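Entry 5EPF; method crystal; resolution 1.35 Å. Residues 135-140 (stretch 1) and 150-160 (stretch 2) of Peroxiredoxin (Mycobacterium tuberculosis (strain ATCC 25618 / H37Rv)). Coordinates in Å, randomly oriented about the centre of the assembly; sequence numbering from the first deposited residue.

Stretch 1 135-140: VLDVIS
Stretch 2 150-160: DKALATLRAIR

A strand packed against a helix usually offers one row of side chains to it, and the short contact between residues 135-140 and 150-160 of this peroxiredoxin shows how polar and apolar groups can share such a row. Strand 135-139 and helix 150-158, which begins earlier in the chain, run nearly antiparallel, their N-to-C directions 157° apart and their axes 8.9 Å apart at closest approach. The register places CA of Asp 137 7.1 Å from CA of Ala 152, and CA of Ile 139 7.4 Å from CA of Lys 151. Together the stretches bury 331 Å².

Leu 136 is the most covered residue. Its phi/psi of -92/-27 departs from extended values, whereas Asp 137 (-166/154), Val 138 (-133/129) and Ile 139 (-112/117) are extended. The CA-to-CB bonds of both Leu 136 and Asp 137 therefore point toward the helix despite being neighbours; Val 138 points away and Ile 139 toward again. In its m,t rotamer, Leu 136 brings CD1 to 3.7 Å from CD1 of Ile 159 and 4.5 Å from CD2 of Leu 156. Ile 159 (chi1 p, chi2 t) is the first residue beyond the helix to leave helical phi/psi, at -97/7; this apolar cluster lies at the C-terminal end of the helix and toward the N-terminal end of the strand. Leu 156, m,t, starts sideways but its end comes nearer.

At the other end, Ile 139 is buried, with chi1 at -52° (m) and chi2 at 93°, between wells. CG1 of Ile 139 lies 3.8 Å from CE of Lys 151, and CD1 of Ile 139 lies 4.4 Å from CB of Ala 152, whose short side chain leaves the isoleucine close to the helix backbone: the same CD1 is 4.2 Å from N of Ala 152. The lysine contributes the aliphatic part of a long chain with chi angles m, t, p, p, which carries its amine onward to water.

Between these apolar contacts sits Asp 137, chi1 -160° (t) and chi2 7°. Thr 155, in rotamer m, donates from OG1 to Asp 137 OD2 at 2.7 Å, the single direct hydrogen bond across the stretches. A water also donates to Asp 137 OD2 at 2.7 Å and accepts from Lys 151 NZ at 2.9 Å, linking carboxylate and amine without direct contact. Asp 137 OD1 receives a weak bond from Val 138 N at 3.0 Å. Lys 151 and Thr 155 lie one helical turn apart, joined by Thr 155 N to Lys 151 O at 2.9 Å, so both can serve one carboxylate.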

# COMPACT_ATOMS: atom_id res chain seq x y z
N VAL A 135 -13.03 -3.51 1.60
CA VAL A 135 -11.83 -4.29 1.89
C VAL A 135 -12.07 -5.76 1.55
O VAL A 135 -12.98 -6.40 2.10
CB VAL A 135 -11.39 -4.12 3.35
CG1 VAL A 135 -10.15 -4.93 3.65
CG2 VAL A 135 -11.15 -2.66 3.70
N LEU A 136 -11.27 -6.30 0.63
CA LEU A 136 -11.36 -7.70 0.21
C LEU A 136 -10.45 -8.62 1.01
O LEU A 136 -10.72 -9.82 1.10
CB LEU A 136 -10.96 -7.81 -1.26
CG LEU A 136 -11.84 -7.06 -2.25
CD1 LEU A 136 -11.27 -7.17 -3.65
CD2 LEU A 136 -13.29 -7.56 -2.18
N ASP A 137 -9.35 -8.09 1.56
CA ASP A 137 -8.40 -8.91 2.31
C ASP A 137 -7.49 -7.97 3.08
O ASP A 137 -7.31 -6.82 2.69
CB ASP A 137 -7.58 -9.80 1.36
CG ASP A 137 -6.93 -11.00 2.05
OD1 ASP A 137 -7.20 -11.27 3.24
OD2 ASP A 137 -6.14 -11.67 1.36
N VAL A 138 -6.95 -8.47 4.19
CA VAL A 138 -5.96 -7.77 5.01
C VAL A 138 -4.83 -8.74 5.32
O VAL A 138 -5.08 -9.86 5.77
CB VAL A 138 -6.56 -7.22 6.32
CG1 VAL A 138 -5.50 -6.45 7.11
CG2 VAL A 138 -7.78 -6.34 6.05
N ILE A 139 -3.59 -8.32 5.06
CA ILE A 139 -2.39 -9.07 5.43
C ILE A 139 -1.68 -8.27 6.52
O ILE A 139 -1.25 -7.14 6.28
CB ILE A 139 -1.47 -9.36 4.24
CG1 ILE A 139 -2.22 -10.01 3.06
CG2 ILE A 139 -0.29 -10.24 4.71
CD1 ILE A 139 -2.76 -9.01 2.00
N SER A 140 -1.57 -8.85 7.72
CA SER A 140 -1.07 -8.11 8.87
C SER A 140 0.43 -8.30 9.09
O SER A 140 1.12 -9.00 8.34
CB SER A 140 -1.91 -8.43 10.10
OG SER A 140 -2.08 -9.83 10.22
N ASP A 150 1.78 -12.01 -2.27
CA ASP A 150 1.29 -13.33 -2.66
C ASP A 150 -0.16 -13.54 -2.25
O ASP A 150 -0.98 -14.03 -3.04
CB ASP A 150 2.16 -14.44 -2.03
CG ASP A 150 3.59 -14.46 -2.58
OD1 ASP A 150 3.84 -13.92 -3.67
OD2 ASP A 150 4.47 -15.04 -1.90
N LYS A 151 -0.50 -13.18 -1.01
CA LYS A 151 -1.88 -13.35 -0.56
C LYS A 151 -2.81 -12.40 -1.28
O LYS A 151 -3.93 -12.77 -1.63
CB LYS A 151 -2.00 -13.17 0.96
CG LYS A 151 -1.40 -14.30 1.74
CD LYS A 151 -1.21 -13.96 3.20
CE LYS A 151 -2.52 -13.67 3.94
NZ LYS A 151 -3.37 -14.87 4.06
N ALA A 152 -2.36 -11.17 -1.54
CA ALA A 152 -3.18 -10.23 -2.28
C ALA A 152 -3.48 -10.75 -3.68
O ALA A 152 -4.63 -10.73 -4.13
CB ALA A 152 -2.48 -8.87 -2.36
N LEU A 153 -2.45 -11.26 -4.36
CA LEU A 153 -2.65 -11.80 -5.70
C LEU A 153 -3.58 -13.01 -5.66
O LEU A 153 -4.46 -13.14 -6.53
CB LEU A 153 -1.29 -12.14 -6.32
CG LEU A 153 -1.28 -12.69 -7.74
CD1 LEU A 153 -1.90 -11.69 -8.71
CD2 LEU A 153 0.14 -13.08 -8.18
N ALA A 154 -3.42 -13.90 -4.67
CA ALA A 154 -4.30 -15.07 -4.60
C ALA A 154 -5.75 -14.66 -4.36
O ALA A 154 -6.68 -15.23 -4.95
CB ALA A 154 -3.80 -16.06 -3.55
N THR A 155 -5.98 -13.66 -3.51
CA THR A 155 -7.34 -13.16 -3.30
C THR A 155 -7.93 -12.61 -4.59
O THR A 155 -9.09 -12.90 -4.93
CB THR A 155 -7.33 -12.10 -2.22
OG1 THR A 155 -7.05 -12.74 -0.97
CG2 THR A 155 -8.68 -11.38 -2.18
N LEU A 156 -7.15 -11.83 -5.33
CA LEU A 156 -7.66 -11.26 -6.58
C LEU A 156 -7.93 -12.35 -7.62
O LEU A 156 -8.94 -12.29 -8.34
CB LEU A 156 -6.66 -10.22 -7.10
CG LEU A 156 -6.57 -9.00 -6.18
CD1 LEU A 156 -5.29 -8.20 -6.42
CD2 LEU A 156 -7.82 -8.11 -6.37
N ARG A 157 -7.06 -13.36 -7.70
CA ARG A 157 -7.33 -14.48 -8.60
C ARG A 157 -8.59 -15.22 -8.19
O ARG A 157 -9.36 -15.66 -9.05
CB ARG A 157 -6.12 -15.41 -8.64
CG ARG A 157 -4.96 -14.79 -9.41
CD ARG A 157 -3.68 -15.62 -9.36
NE ARG A 157 -2.67 -15.10 -10.29
CZ ARG A 157 -1.40 -15.50 -10.35
NH1 ARG A 157 -0.96 -16.42 -9.50
NH2 ARG A 157 -0.59 -14.99 -11.26
N ALA A 158 -8.84 -15.34 -6.88
CA ALA A 158 -10.02 -16.07 -6.42
C ALA A 158 -11.31 -15.39 -6.83
O ALA A 158 -12.34 -16.06 -6.99
CB ALA A 158 -9.97 -16.22 -4.90
N ILE A 159 -11.30 -14.07 -7.01
CA ILE A 159 -12.52 -13.36 -7.38
C ILE A 159 -12.63 -13.11 -8.88
O ILE A 159 -13.56 -12.42 -9.32
CB ILE A 159 -12.77 -12.09 -6.57
CG1 ILE A 159 -11.73 -11.02 -6.91
CG2 ILE A 159 -12.78 -12.42 -5.07
CD1 ILE A 159 -12.05 -9.66 -6.26
N ARG A 160 -11.72 -13.66 -9.69
CA ARG A 160 -11.84 -13.53 -11.14
C ARG A 160 -13.18 -14.08 -11.65
O ARG A 160 -13.84 -14.89 -10.99
CB ARG A 160 -10.68 -14.26 -11.84
O HOH W 1 -5.29 -14.14 2.03